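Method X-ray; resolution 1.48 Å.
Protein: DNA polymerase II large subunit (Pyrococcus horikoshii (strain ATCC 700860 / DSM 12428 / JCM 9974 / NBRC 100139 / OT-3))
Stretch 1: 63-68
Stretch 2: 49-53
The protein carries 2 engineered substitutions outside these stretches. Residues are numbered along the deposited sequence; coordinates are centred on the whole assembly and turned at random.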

ATOM      1  N   VAL A  63      -7.979   7.653  -8.747  1.00 25.75           N
ATOM      2  CA  VAL A  63      -8.685   8.784  -8.172  1.00 29.30           C
ATOM      3  C   VAL A  63      -7.798   9.311  -7.070  1.00 26.82           C
ATOM      4  O   VAL A  63      -6.931   8.602  -6.576  1.00 31.18           O
ATOM      5  CB  VAL A  63     -10.030   8.333  -7.586  1.00 32.75           C
ATOM      6  CG1 VAL A  63     -10.830   9.509  -6.962  1.00 40.35           C
ATOM      7  CG2 VAL A  63     -10.874   7.698  -8.671  1.00 33.75           C
ATOM      8  N   LEU A  64      -7.992  10.564  -6.701  1.00 27.11           N
ATOM      9  CA  LEU A  64      -7.342  11.130  -5.530  1.00 28.07           C
ATOM     10  C   LEU A  64      -8.305  11.138  -4.339  1.00 27.66           C
ATOM     11  O   LEU A  64      -9.512  11.325  -4.503  1.00 28.87           O
ATOM     12  CB  LEU A  64      -6.896  12.551  -5.849  1.00 32.82           C
ATOM     13  CG  LEU A  64      -5.674  12.703  -6.738  1.00 36.78           C
ATOM     14  CD1 LEU A  64      -5.518  14.121  -7.102  1.00 41.86           C
ATOM     15  CD2 LEU A  64      -4.436  12.230  -5.995  1.00 39.62           C
ATOM     16  N   THR A  65      -7.770  10.932  -3.134  1.00 24.47           N
ATOM     17  CA  THR A  65      -8.607  10.949  -1.943  1.00 24.02           C
ATOM     18  C   THR A  65      -7.822  11.484  -0.750  1.00 23.56           C
ATOM     19  O   THR A  65      -6.597  11.514  -0.743  1.00 23.60           O
ATOM     20  CB  THR A  65      -9.222   9.571  -1.674  1.00 25.86           C
ATOM     21  OG1 THR A  65     -10.285   9.723  -0.724  1.00 29.53           O
ATOM     22  CG2 THR A  65      -8.226   8.616  -1.151  1.00 25.56           C
ATOM     23  N   ASP A  66      -8.542  11.845   0.295  1.00 27.08           N
ATOM     24  CA  ASP A  66      -7.915  12.378   1.492  1.00 25.58           C
ATOM     25  C   ASP A  66      -7.298  11.272   2.345  1.00 21.49           C
ATOM     26  O   ASP A  66      -7.739  10.129   2.344  1.00 23.04           O
ATOM     27  CB  ASP A  66      -8.956  13.141   2.310  1.00 32.37           C
ATOM     28  CG  ASP A  66      -9.271  14.510   1.710  1.00 44.24           C
ATOM     29  OD1 ASP A  66      -8.355  15.091   1.066  1.00 47.25           O
ATOM     30  OD2 ASP A  66     -10.403  15.013   1.881  1.00 50.26           O
ATOM     31  N   ILE A  67      -6.244  11.619   3.055  1.00 21.44           N
ATOM     32  CA  ILE A  67      -5.636  10.754   4.048  1.00 21.54           C
ATOM     33  C   ILE A  67      -6.217  11.156   5.403  1.00 24.02           C
ATOM     34  O   ILE A  67      -6.040  12.298   5.847  1.00 29.04           O
ATOM     35  CB  ILE A  67      -4.110  10.913   4.032  1.00 22.06           C
ATOM     36  CG1 ILE A  67      -3.502  10.535   2.669  1.00 22.83           C
ATOM     37  CG2 ILE A  67      -3.551  10.078   5.169  1.00 26.37           C
ATOM     38  CD1 ILE A  67      -2.131  11.080   2.457  1.00 24.51           C
ATOM     39  N   GLU A  68      -6.940  10.236   6.048  1.00 23.37           N
ATOM     40  CA  GLU A  68      -7.577  10.520   7.329  1.00 25.19           C
ATOM     41  C   GLU A  68      -6.591  10.430   8.487  1.00 23.01           C
ATOM     42  O   GLU A  68      -6.673  11.234   9.427  1.00 26.16           O
ATOM     43  CB  GLU A  68      -8.743   9.549   7.527  1.00 32.76           C
ATOM     44  CG  GLU A  68      -9.679   9.901   8.634  1.00 46.46           C
ATOM     45  CD  GLU A  68     -11.101   9.468   8.335  1.00 59.19           C
ATOM     46  OE1 GLU A  68     -11.288   8.803   7.284  1.00 65.25           O
ATOM     47  OE2 GLU A  68     -12.020   9.808   9.133  1.00 63.62           O
TER
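Stretch 2 49-53: DIKVY

Stretch 2 is extended from Ile-50 to Tyr-53 and runs antiparallel to strand 63-65, the two N-to-C directions differing by 138° and the axes approaching to 4.6 Å. Thr-65 and Val-52 form the hydrogen-bonded pair: Thr-65 N donates to Val-52 O and Val-52 N to Thr-65 O, both at 2.9 Å. One residue along, Leu-64 and Tyr-53 face each other as a non-hydrogen-bonded pair, their CA atoms 4.6 Å apart, close enough for side chains on the same face to pack. Leu-64 exploits this: its m,t rotamer sets CD2 over the Tyr-53 ring, 3.3 Å from the centroid and almost on the ring normal, a CH-pi contact in which a methyl knob meets a flat aromatic surface.

On the opposite face, the compact branched side chains of Thr-65 and Val-52 meet, CG2 of Thr-65 lying 3.5 Å from CG1 of Val-52. Ile-67 points toward stretch 2 and fits its long branch between two neighbours, with CG1 3.7 Å from Val-52 CB and CD1 3.9 Å from Ile-50 CG1. Beyond the bridged pairs, the long Lys-51 side chain reaches Asp-66, NZ donating to OD1 at 3.0 Å in a salt bridge. A water bridges the backbones, donating to Ile-50 O (2.7 Å from its O) and accepting from Ile-67 N (2.9 Å).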

ATOM      1  N   ASP A  49      -0.279  20.132   1.997  1.00 29.26           N
ATOM      2  CA  ASP A  49      -1.557  19.804   1.361  1.00 31.89           C
ATOM      3  C   ASP A  49      -1.363  18.515   0.576  1.00 28.07           C
ATOM      4  O   ASP A  49      -0.618  18.488  -0.405  1.00 31.61           O
ATOM      5  CB  ASP A  49      -2.033  20.935   0.451  1.00 37.85           C
ATOM      6  CG  ASP A  49      -2.545  22.194   1.248  1.00 50.60           C
ATOM      7  OD1 ASP A  49      -3.144  22.037   2.350  1.00 54.73           O
ATOM      8  OD2 ASP A  49      -2.348  23.349   0.772  1.00 56.67           O
ATOM      9  N   ILE A  50      -1.955  17.426   1.042  1.00 26.50           N
ATOM     10  CA  ILE A  50      -1.599  16.097   0.555  1.00 26.33           C
ATOM     11  C   ILE A  50      -2.868  15.304   0.295  1.00 26.73           C
ATOM     12  O   ILE A  50      -3.863  15.427   1.022  1.00 29.30           O
ATOM     13  CB  ILE A  50      -0.618  15.372   1.519  1.00 27.27           C
ATOM     14  CG1 ILE A  50      -0.132  14.046   0.871  1.00 26.36           C
ATOM     15  CG2 ILE A  50      -1.221  15.200   2.964  1.00 29.46           C
ATOM     16  CD1 ILE A  50       1.047  13.426   1.498  1.00 28.55           C
ATOM     17  N   LYS A  51      -2.843  14.555  -0.804  1.00 23.49           N
ATOM     18  CA  LYS A  51      -3.859  13.572  -1.121  1.00 23.64           C
ATOM     19  C   LYS A  51      -3.151  12.289  -1.535  1.00 22.92           C
ATOM     20  O   LYS A  51      -1.986  12.299  -1.932  1.00 23.50           O
ATOM     21  CB  LYS A  51      -4.782  14.096  -2.222  1.00 29.25           C
ATOM     22  CG  LYS A  51      -5.725  15.217  -1.793  1.00 37.65           C
ATOM     23  CD  LYS A  51      -6.523  15.640  -2.975  1.00 45.16           C
ATOM     24  CE  LYS A  51      -7.368  16.864  -2.686  1.00 50.05           C
ATOM     25  NZ  LYS A  51      -8.003  16.801  -1.338  1.00 53.01           N
ATOM     26  N   VAL A  52      -3.836  11.171  -1.403  1.00 21.84           N
ATOM     27  CA  VAL A  52      -3.276   9.889  -1.793  1.00 21.40           C
ATOM     28  C   VAL A  52      -3.951   9.434  -3.073  1.00 24.00           C
ATOM     29  O   VAL A  52      -5.149   9.670  -3.283  1.00 24.00           O
ATOM     30  CB  VAL A  52      -3.390   8.877  -0.637  1.00 21.57           C
ATOM     31  CG1 VAL A  52      -4.831   8.502  -0.316  1.00 22.19           C
ATOM     32  CG2 VAL A  52      -2.600   7.640  -0.970  1.00 23.20           C
ATOM     33  N   TYR A  53      -3.176   8.835  -3.970  1.00 21.59           N
ATOM     34  CA  TYR A  53      -3.789   8.227  -5.137  1.00 24.48           C
ATOM     35  C   TYR A  53      -4.332   6.840  -4.806  1.00 23.20           C
ATOM     36  O   TYR A  53      -3.672   5.999  -4.193  1.00 25.62           O
ATOM     37  CB  TYR A  53      -2.767   8.115  -6.243  1.00 28.85           C
ATOM     38  CG  TYR A  53      -2.454   9.409  -6.976  1.00 32.24           C
ATOM     39  CD1 TYR A  53      -3.160   9.767  -8.097  1.00 40.03           C
ATOM     40  CD2 TYR A  53      -1.427  10.226  -6.579  1.00 31.50           C
ATOM     41  CE1 TYR A  53      -2.865  10.886  -8.786  1.00 43.90           C
ATOM     42  CE2 TYR A  53      -1.112  11.369  -7.270  1.00 35.63           C
ATOM     43  CZ  TYR A  53      -1.842  11.695  -8.378  1.00 41.93           C
ATOM     44  OH  TYR A  53      -1.604  12.810  -9.139  1.00 48.12           O
TER
HETATM   45  O   HOH W   1      -5.536  14.372   2.832  1.00 27.40           O